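Long-range contacts in PHOX (Pseudomonas fluorescens, PDB 4A9V), which probably hydrolyses phosphate monoesters as a beta-propeller alkaline phosphatase, using a complex iron-calcium cofactor for phosphotransfer: residues A[291-299]-A[370-378]; A[168-176]-A[242-250]. All coordinates share one frame; numbering follows the deposited sequence.

Interaction 1. Residues A[291-299]-A[370-378]. With FEO (mu-oxo-diiron), chain S.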
loop_
_atom_site.group_PDB
_atom_site.type_symbol
_atom_site.label_atom_id
_atom_site.label_comp_id
_atom_site.label_asym_id
_atom_site.label_seq_id
_atom_site.Cartn_x
_atom_site.Cartn_y
_atom_site.Cartn_z
ATOM N N ASP A 291 -5.914 1.756 -7.497
ATOM C CA ASP A 291 -5.733 0.427 -8.091
ATOM C C ASP A 291 -4.404 0.416 -8.840
ATOM O O ASP A 291 -4.280 1.059 -9.882
ATOM C CB ASP A 291 -6.894 0.172 -9.069
ATOM C CG ASP A 291 -6.893 -1.209 -9.663
ATOM O OD1 ASP A 291 -6.081 -2.067 -9.250
ATOM O OD2 ASP A 291 -7.772 -1.466 -10.521
ATOM N N ASP A 292 -3.381 -0.220 -8.267
ATOM C CA ASP A 292 -2.036 -0.106 -8.825
ATOM C C ASP A 292 -1.822 -1.082 -9.972
ATOM O O ASP A 292 -1.321 -2.192 -9.804
ATOM C CB ASP A 292 -0.959 -0.276 -7.760
ATOM C CG ASP A 292 0.433 -0.191 -8.341
ATOM O OD1 ASP A 292 0.558 0.171 -9.530
ATOM O OD2 ASP A 292 1.404 -0.472 -7.608
ATOM N N GLU A 293 -2.159 -0.619 -11.169
ATOM C CA GLU A 293 -1.778 -1.286 -12.396
ATOM C C GLU A 293 -1.773 -0.226 -13.487
ATOM O O GLU A 293 -2.488 0.774 -13.387
ATOM C CB GLU A 293 -2.762 -2.417 -12.704
ATOM C CG GLU A 293 -2.358 -3.275 -13.888
ATOM C CD GLU A 293 -3.157 -4.560 -14.013
ATOM O OE1 GLU A 293 -3.596 -5.133 -12.993
ATOM O OE2 GLU A 293 -3.303 -5.029 -15.161
ATOM N N ARG A 294 -0.916 -0.398 -14.487
ATOM C CA ARG A 294 -0.829 0.571 -15.572
ATOM C C ARG A 294 -2.203 0.718 -16.212
ATOM O O ARG A 294 -2.791 -0.263 -16.649
ATOM C CB ARG A 294 0.181 0.128 -16.628
ATOM C CG ARG A 294 1.622 0.161 -16.159
ATOM C CD ARG A 294 2.558 -0.286 -17.268
ATOM N NE ARG A 294 2.820 -1.716 -17.215
ATOM C CZ ARG A 294 3.799 -2.262 -16.505
ATOM N NH1 ARG A 294 4.637 -1.484 -15.828
ATOM N NH2 ARG A 294 3.816 -3.571 -16.315
ATOM N N GLY A 295 -2.694 1.947 -16.299
ATOM C CA GLY A 295 -3.950 2.217 -16.970
ATOM C C GLY A 295 -5.209 1.920 -16.173
ATOM O O GLY A 295 -6.302 1.947 -16.741
ATOM N N GLU A 296 -5.080 1.700 -14.862
ATOM C CA GLU A 296 -6.254 1.492 -14.007
ATOM C C GLU A 296 -6.587 2.775 -13.224
ATOM O O GLU A 296 -6.112 3.865 -13.570
ATOM C CB GLU A 296 -6.062 0.272 -13.101
ATOM C CG GLU A 296 -6.030 -1.048 -13.861
ATOM C CD GLU A 296 -7.353 -1.491 -14.477
ATOM O OE1 GLU A 296 -8.421 -0.886 -14.245
ATOM O OE2 GLU A 296 -7.331 -2.536 -15.159
ATOM N N PHE A 297 -7.537 2.684 -12.294
ATOM C CA PHE A 297 -8.296 3.846 -11.860
ATOM C C PHE A 297 -8.089 4.219 -10.386
ATOM O O PHE A 297 -7.498 3.472 -9.592
ATOM C CB PHE A 297 -9.785 3.623 -12.116
ATOM C CG PHE A 297 -10.100 3.154 -13.515
ATOM C CD1 PHE A 297 -9.600 3.832 -14.614
ATOM C CD2 PHE A 297 -10.937 2.064 -13.732
ATOM C CE1 PHE A 297 -9.951 3.455 -15.896
ATOM C CE2 PHE A 297 -11.252 1.656 -15.020
ATOM C CZ PHE A 297 -10.744 2.345 -16.101
ATOM N N ILE A 298 -8.617 5.392 -10.037
ATOM C CA ILE A 298 -8.711 5.879 -8.662
ATOM C C ILE A 298 -10.180 5.891 -8.240
ATOM O O ILE A 298 -11.048 6.348 -8.983
ATOM C CB ILE A 298 -8.115 7.298 -8.552
ATOM C CG1 ILE A 298 -6.616 7.264 -8.868
ATOM C CG2 ILE A 298 -8.367 7.885 -7.167
ATOM C CD1 ILE A 298 -6.001 8.625 -9.109
ATOM N N TYR A 299 -10.431 5.390 -7.033
ATOM C CA TYR A 299 -11.775 5.159 -6.505
ATOM C C TYR A 299 -12.001 5.931 -5.197
ATOM O O TYR A 299 -11.059 6.376 -4.536
ATOM C CB TYR A 299 -12.010 3.663 -6.252
ATOM C CG TYR A 299 -11.929 2.794 -7.486
ATOM C CD1 TYR A 299 -10.699 2.395 -8.004
ATOM C CD2 TYR A 299 -13.079 2.289 -8.081
ATOM C CE1 TYR A 299 -10.624 1.568 -9.112
ATOM C CE2 TYR A 299 -13.009 1.437 -9.169
ATOM C CZ TYR A 299 -11.787 1.087 -9.685
ATOM O OH TYR A 299 -11.757 0.239 -10.768
ATOM N N HIS A 370 -16.427 -7.055 -9.848
ATOM C CA HIS A 370 -15.846 -6.658 -11.125
ATOM C C HIS A 370 -15.808 -5.158 -11.263
ATOM O O HIS A 370 -16.051 -4.604 -12.338
ATOM C CB HIS A 370 -16.631 -7.294 -12.264
ATOM C CG HIS A 370 -16.552 -8.791 -12.263
ATOM N ND1 HIS A 370 -17.506 -9.577 -12.797
ATOM C CD2 HIS A 370 -15.555 -9.643 -11.798
ATOM C CE1 HIS A 370 -17.144 -10.867 -12.664
ATOM N NE2 HIS A 370 -15.955 -10.905 -12.044
ATOM N N ALA A 371 -15.347 -4.488 -10.212
ATOM C CA ALA A 371 -15.322 -3.033 -10.185
ATOM C C ALA A 371 -14.523 -2.443 -11.348
ATOM O O ALA A 371 -14.891 -1.398 -11.872
ATOM C CB ALA A 371 -14.781 -2.546 -8.860
ATOM N N ARG A 372 -13.425 -3.088 -11.746
ATOM C CA ARG A 372 -12.636 -2.576 -12.862
ATOM C C ARG A 372 -13.501 -2.464 -14.114
ATOM O O ARG A 372 -13.377 -1.509 -14.883
ATOM C CB ARG A 372 -11.450 -3.496 -13.150
ATOM C CG ARG A 372 -10.294 -3.370 -12.172
ATOM C CD ARG A 372 -9.111 -4.213 -12.617
ATOM N NE ARG A 372 -7.925 -3.906 -11.844
ATOM C CZ ARG A 372 -6.722 -4.395 -12.096
ATOM N NH1 ARG A 372 -6.542 -5.312 -13.042
ATOM N NH2 ARG A 372 -5.687 -3.933 -11.419
ATOM N N LEU A 373 -14.274 -3.508 -14.392
ATOM C CA LEU A 373 -15.111 -3.545 -15.582
ATOM C C LEU A 373 -16.205 -2.493 -15.503
ATOM O O LEU A 373 -16.535 -1.862 -16.495
ATOM C CB LEU A 373 -15.728 -4.932 -15.764
ATOM C CG LEU A 373 -14.727 -6.009 -16.173
ATOM C CD1 LEU A 373 -15.435 -7.350 -16.286
ATOM C CD2 LEU A 373 -14.062 -5.661 -17.495
ATOM N N ALA A 374 -16.795 -2.325 -14.325
ATOM C CA ALA A 374 -17.848 -1.331 -14.154
ATOM C C ALA A 374 -17.286 0.079 -14.359
ATOM O O ALA A 374 -17.916 0.930 -14.993
ATOM C CB ALA A 374 -18.483 -1.466 -12.777
ATOM N N ALA A 375 -16.085 0.324 -13.841
ATOM C CA ALA A 375 -15.453 1.626 -13.978
ATOM C C ALA A 375 -15.118 1.940 -15.445
ATOM O O ALA A 375 -15.208 3.087 -15.878
ATOM C CB ALA A 375 -14.205 1.687 -13.112
ATOM N N SER A 376 -14.762 0.926 -16.225
ATOM C CA SER A 376 -14.573 1.137 -17.653
ATOM C C SER A 376 -15.882 1.526 -18.337
ATOM O O SER A 376 -15.903 2.407 -19.189
ATOM C CB SER A 376 -13.982 -0.105 -18.318
ATOM O OG SER A 376 -12.638 -0.315 -17.917
ATOM N N VAL A 377 -16.979 0.877 -17.957
ATOM C CA VAL A 377 -18.279 1.196 -18.554
ATOM C C VAL A 377 -18.614 2.678 -18.369
ATOM O O VAL A 377 -19.131 3.323 -19.281
ATOM C CB VAL A 377 -19.405 0.316 -17.968
ATOM C CG1 VAL A 377 -20.777 0.849 -18.360
ATOM C CG2 VAL A 377 -19.248 -1.114 -18.446
ATOM N N VAL A 378 -18.313 3.231 -17.199
ATOM C CA VAL A 378 -18.706 4.610 -16.911
ATOM C C VAL A 378 -17.660 5.637 -17.340
ATOM O O VAL A 378 -17.866 6.830 -17.174
ATOM C CB VAL A 378 -19.056 4.833 -15.422
ATOM C CG1 VAL A 378 -20.054 3.794 -14.947
ATOM C CG2 VAL A 378 -17.807 4.843 -14.551
HETATM FE FE1 FEO S . 2.413 -3.155 -3.194
HETATM FE FE2 FEO S . 1.614 -0.838 -5.655
HETATM O O FEO S . 2.776 -1.598 -4.314
HETATM O O HOH W 1 4.086 -2.401 -2.056
HETATM O O HOH W 2 3.912 -4.023 -4.661
#

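Interaction 2. Residues A[168-176]-A[242-250]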
loop_
_atom_site.group_PDB
_atom_site.type_symbol
_atom_site.label_atom_id
_atom_site.label_comp_id
_atom_site.label_asym_id
_atom_site.label_seq_id
_atom_site.Cartn_x
_atom_site.Cartn_y
_atom_site.Cartn_z
ATOM N N HIS A 168 -21.154 -21.221 1.269
ATOM C CA HIS A 168 -22.060 -20.118 1.579
ATOM C C HIS A 168 -21.509 -18.753 1.261
ATOM O O HIS A 168 -22.241 -17.769 1.318
ATOM C CB HIS A 168 -22.492 -20.176 3.034
ATOM C CG HIS A 168 -23.215 -21.448 3.401
ATOM N ND1 HIS A 168 -24.317 -21.864 2.748
ATOM C CD2 HIS A 168 -22.847 -22.488 4.250
ATOM C CE1 HIS A 168 -24.660 -23.088 3.185
ATOM N NE2 HIS A 168 -23.756 -23.472 4.100
ATOM N N GLY A 169 -20.247 -18.675 0.845
ATOM C CA GLY A 169 -19.697 -17.423 0.325
ATOM C C GLY A 169 -19.482 -16.320 1.351
ATOM O O GLY A 169 -19.412 -15.148 0.985
ATOM N N LYS A 170 -19.218 -16.696 2.602
ATOM C CA LYS A 170 -19.003 -15.719 3.670
ATOM C C LYS A 170 -17.781 -15.986 4.534
ATOM O O LYS A 170 -17.494 -15.206 5.444
ATOM C CB LYS A 170 -20.241 -15.601 4.549
ATOM C CG LYS A 170 -21.445 -15.078 3.786
ATOM C CD LYS A 170 -22.620 -14.765 4.691
ATOM C CE LYS A 170 -23.793 -14.244 3.875
ATOM N NZ LYS A 170 -24.914 -13.775 4.732
ATOM N N LYS A 171 -17.038 -17.039 4.215
ATOM C CA LYS A 171 -15.860 -17.404 4.989
ATOM C C LYS A 171 -14.698 -17.683 4.057
ATOM O O LYS A 171 -14.747 -18.614 3.268
ATOM C CB LYS A 171 -16.148 -18.641 5.838
ATOM C CG LYS A 171 -17.159 -18.395 6.942
ATOM C CD LYS A 171 -17.338 -19.631 7.805
ATOM C CE LYS A 171 -18.298 -19.376 8.953
ATOM N NZ LYS A 171 -18.353 -20.547 9.871
ATOM N N VAL A 172 -13.593 -16.990 4.276
ATOM C CA VAL A 172 -12.466 -17.078 3.368
ATOM C C VAL A 172 -11.190 -17.318 4.164
ATOM O O VAL A 172 -11.031 -16.801 5.265
ATOM C CB VAL A 172 -12.361 -15.807 2.488
ATOM C CG1 VAL A 172 -12.329 -14.546 3.333
ATOM C CG2 VAL A 172 -11.161 -15.871 1.546
ATOM N N LEU A 173 -10.297 -18.124 3.606
ATOM C CA LEU A 173 -8.974 -18.310 4.180
ATOM C C LEU A 173 -8.028 -17.242 3.660
ATOM O O LEU A 173 -7.730 -17.161 2.464
ATOM C CB LEU A 173 -8.424 -19.693 3.862
ATOM C CG LEU A 173 -9.209 -20.866 4.446
ATOM C CD1 LEU A 173 -8.504 -22.167 4.117
ATOM C CD2 LEU A 173 -9.405 -20.714 5.947
ATOM N N GLY A 174 -7.527 -16.445 4.587
ATOM C CA GLY A 174 -6.365 -15.622 4.328
ATOM C C GLY A 174 -6.643 -14.227 3.829
ATOM O O GLY A 174 -7.649 -13.954 3.160
ATOM N N THR A 175 -5.706 -13.351 4.166
ATOM C CA THR A 175 -5.415 -12.155 3.415
ATOM C C THR A 175 -3.921 -12.191 3.116
ATOM O O THR A 175 -3.134 -12.674 3.939
ATOM C CB THR A 175 -5.828 -10.901 4.223
ATOM O OG1 THR A 175 -5.644 -9.725 3.442
ATOM C CG2 THR A 175 -5.044 -10.764 5.516
ATOM N N PHE A 176 -3.568 -11.899 1.869
ATOM C CA PHE A 176 -2.189 -11.997 1.426
ATOM C C PHE A 176 -1.938 -10.943 0.348
ATOM O O PHE A 176 -2.860 -10.231 -0.049
ATOM C CB PHE A 176 -1.844 -13.429 0.951
ATOM C CG PHE A 176 -2.804 -14.002 -0.070
ATOM C CD1 PHE A 176 -2.697 -13.659 -1.412
ATOM C CD2 PHE A 176 -3.780 -14.910 0.298
ATOM C CE1 PHE A 176 -3.584 -14.160 -2.346
ATOM C CE2 PHE A 176 -4.645 -15.447 -0.640
ATOM C CZ PHE A 176 -4.572 -15.038 -1.955
ATOM N N GLU A 242 -12.211 -18.828 -6.112
ATOM C CA GLU A 242 -11.287 -18.327 -5.098
ATOM C C GLU A 242 -10.664 -17.002 -5.528
ATOM O O GLU A 242 -10.400 -16.151 -4.685
ATOM C CB GLU A 242 -10.204 -19.353 -4.756
ATOM C CG GLU A 242 -9.334 -18.967 -3.563
ATOM C CD GLU A 242 -10.051 -18.987 -2.226
ATOM O OE1 GLU A 242 -11.222 -19.420 -2.169
ATOM O OE2 GLU A 242 -9.432 -18.565 -1.217
ATOM N N LEU A 243 -10.495 -16.790 -6.834
ATOM C CA LEU A 243 -9.971 -15.513 -7.330
ATOM C C LEU A 243 -10.839 -14.331 -6.892
ATOM O O LEU A 243 -10.356 -13.202 -6.800
ATOM C CB LEU A 243 -9.875 -15.561 -8.859
ATOM C CG LEU A 243 -8.949 -14.517 -9.491
ATOM C CD1 LEU A 243 -7.491 -14.861 -9.232
ATOM C CD2 LEU A 243 -9.212 -14.372 -10.980
ATOM N N ASN A 244 -12.134 -14.570 -6.702
ATOM C CA ASN A 244 -13.066 -13.500 -6.367
ATOM C C ASN A 244 -13.056 -13.134 -4.890
ATOM O O ASN A 244 -13.584 -12.090 -4.507
ATOM C CB ASN A 244 -14.482 -13.879 -6.781
ATOM C CG ASN A 244 -14.611 -14.083 -8.265
ATOM O OD1 ASN A 244 -13.907 -13.454 -9.047
ATOM N ND2 ASN A 244 -15.498 -14.985 -8.662
ATOM N N ARG A 245 -12.451 -13.986 -4.069
ATOM C CA ARG A 245 -12.497 -13.854 -2.618
ATOM C C ARG A 245 -11.251 -13.138 -2.075
ATOM O O ARG A 245 -11.068 -13.034 -0.859
ATOM C CB ARG A 245 -12.692 -15.232 -1.988
ATOM C CG ARG A 245 -14.095 -15.781 -2.252
ATOM C CD ARG A 245 -14.141 -17.277 -2.494
ATOM N NE ARG A 245 -13.594 -18.054 -1.385
ATOM C CZ ARG A 245 -14.260 -18.343 -0.275
ATOM N NH1 ARG A 245 -15.515 -17.947 -0.123
ATOM N NH2 ARG A 245 -13.667 -19.033 0.687
ATOM N N HIS A 246 -10.499 -12.532 -2.990
ATOM C CA HIS A 246 -9.319 -11.728 -2.697
ATOM C C HIS A 246 -9.311 -10.538 -3.622
ATOM O O HIS A 246 -10.039 -10.503 -4.623
ATOM C CB HIS A 246 -8.051 -12.569 -2.865
ATOM C CG HIS A 246 -8.051 -13.810 -2.024
ATOM N ND1 HIS A 246 -7.742 -13.789 -0.705
ATOM C CD2 HIS A 246 -8.529 -15.084 -2.300
ATOM C CE1 HIS A 246 -7.978 -15.009 -0.184
ATOM N NE2 HIS A 246 -8.472 -15.796 -1.154
ATOM N N GLY A 247 -8.527 -9.522 -3.261
ATOM C CA GLY A 247 -8.586 -8.219 -3.917
ATOM C C GLY A 247 -9.502 -7.225 -3.213
ATOM O O GLY A 247 -10.052 -6.325 -3.853
ATOM N N TRP A 248 -9.606 -7.349 -1.891
ATOM C CA TRP A 248 -10.503 -6.518 -1.087
ATOM C C TRP A 248 -9.737 -5.745 -0.047
ATOM O O TRP A 248 -8.570 -6.038 0.251
ATOM C CB TRP A 248 -11.538 -7.407 -0.398
ATOM C CG TRP A 248 -12.319 -8.279 -1.351
ATOM C CD1 TRP A 248 -12.116 -9.626 -1.620
ATOM C CD2 TRP A 248 -13.458 -7.886 -2.181
ATOM N NE1 TRP A 248 -13.029 -10.081 -2.543
ATOM C CE2 TRP A 248 -13.877 -9.080 -2.896
ATOM C CE3 TRP A 248 -14.160 -6.704 -2.375
ATOM C CZ2 TRP A 248 -14.989 -9.084 -3.716
ATOM C CZ3 TRP A 248 -15.252 -6.708 -3.242
ATOM C CH2 TRP A 248 -15.668 -7.878 -3.883
ATOM N N VAL A 249 -10.393 -4.731 0.500
ATOM C CA VAL A 249 -9.966 -4.071 1.721
ATOM C C VAL A 249 -10.500 -4.871 2.904
ATOM O O VAL A 249 -11.673 -5.237 2.943
ATOM C CB VAL A 249 -10.497 -2.631 1.767
ATOM C CG1 VAL A 249 -10.053 -1.945 3.048
ATOM C CG2 VAL A 249 -10.004 -1.853 0.558
ATOM N N VAL A 250 -9.614 -5.151 3.849
ATOM C CA VAL A 250 -9.921 -5.996 4.992
ATOM C C VAL A 250 -9.770 -5.180 6.275
ATOM O O VAL A 250 -8.766 -4.502 6.474
ATOM C CB VAL A 250 -8.966 -7.208 5.030
ATOM C CG1 VAL A 250 -9.305 -8.118 6.197
ATOM C CG2 VAL A 250 -9.023 -7.971 3.719
HETATM O O HOH W 3 -10.757 -19.355 1.055
HETATM O O HOH W 4 -5.612 -11.814 -0.393
#

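Interaction 1. Residues A[291-299]-A[370-378]
Glu293 OE1 is gripped by both terminal nitrogens of Arg372, with NH2 at 2.9 Å and NH1 at 3.0 Å. The oxygen lies close to the guanidinium plane, whereas the two N-H groups approach it from a single face of its own carboxylate; Lys271 adds a further salt bridge to this atom. Asp291 takes the guanidinium side-on. Its OD1 receives an almost straight bond from Arg372 NH2 (172°), and the syn lone pair of OD2 accepts from Arg372 NE at 2.8 Å. Glu296 completes the arrangement differently: its carboxylate stacks over one guanidinium face, the planes only 12° apart, and OE2 lies 3.6 Å from Arg372 NH1 with no N-H aimed at it, a purely electrostatic pairing. Glu296 OE2 also pairs with Arg215.

The Arg372 side chain reaches this nest of acids by running extended from CG to NE out of helix 371-377. Beside it, Phe297 CD2 packs at 3.3 Å from Ala375 CB, and Tyr299 OH lies 3.7 Å from Ala375 CB.

Neighbouring Asp292 binds iron FE2 through OD2, and Arg385 meets this ligand itself at OD1. The network instead holds the loop flanking Asp292: one buried arginine, helped by Lys271 and Arg215, probably offsets much of the charge of three acids and ties the helix to that loop, probably steadying it beside the cofactor.

Interaction 2. Residues A[168-176]-A[242-250]
The imidazole of His246 carries Phe176 over one face, where CE2 of the phenyl ring comes to 3.4 Å from His246 CE1. The two rings are inclined at 33°, and the phenylalanine is displaced toward the imidazole rim. At the edge, His246 CE1 faces the carbonyl oxygen of Leu173, while NE2 gives Glu242 OE2 a nearly straight bond (168°) lying in the ring plane but meeting the carboxylate from above its own. A water accepts from Phe176 N and lies 2.9 Å from His246 ND1; it also sits over the centre of the Phe176 ring. With CG between the backbone N and the carbonyl carbon (chi1 52°), the phenyl ring is set over this water and its CE2 can reach the imidazole.

The second flat group, the guanidinium of Arg245, has Val172 CB over one face. Its NH2 donates to Lys171 O at 2.8 Å, and its NE holds Glu242 OE1 at 2.8 Å in a salt bridge, while NH1 turns to Asp166 and Met161. A second water ties the segments together, accepting from Leu173 N and Arg245 NH2 and donating to Glu242 OE2. Val172 CG2 fits against both residues, 3.7 Å from His246 CE1 and 3.9 Å from Arg245 CB.

Glu242 is therefore the shared acceptor that ties the two flat groups, OE1 to Arg245 and OE2 to His246, with Arg233 as a further charged partner. The carboxylate probably favours a proton on His246 NE2, and buried polar groups join edge strand 171-173 to the turn leading into strand 249-252 of the same sheet.

Overall arrangement
Both contacts are largely buried, at similar distances from the chain centre; their centres lie about 19 Å apart, and their nearest atoms about 4 Å apart, without contact. They hold different elements: interaction 1 sets helix 371-377 against the loop entering strand 296-303, whereas interaction 2 joins parts of a separate mixed sheet, though Lys171 and Leu173 at its margin are exposed. Interaction 1 centres on an arginine ringed by acids, next to an iron ligand. Interaction 2 centres on a glutamate shared by an arginine and a histidine; there the side chain of Phe176 is about 12 Å from the diiron group, and backbone carbonyls, waters and aromatic contact share the work.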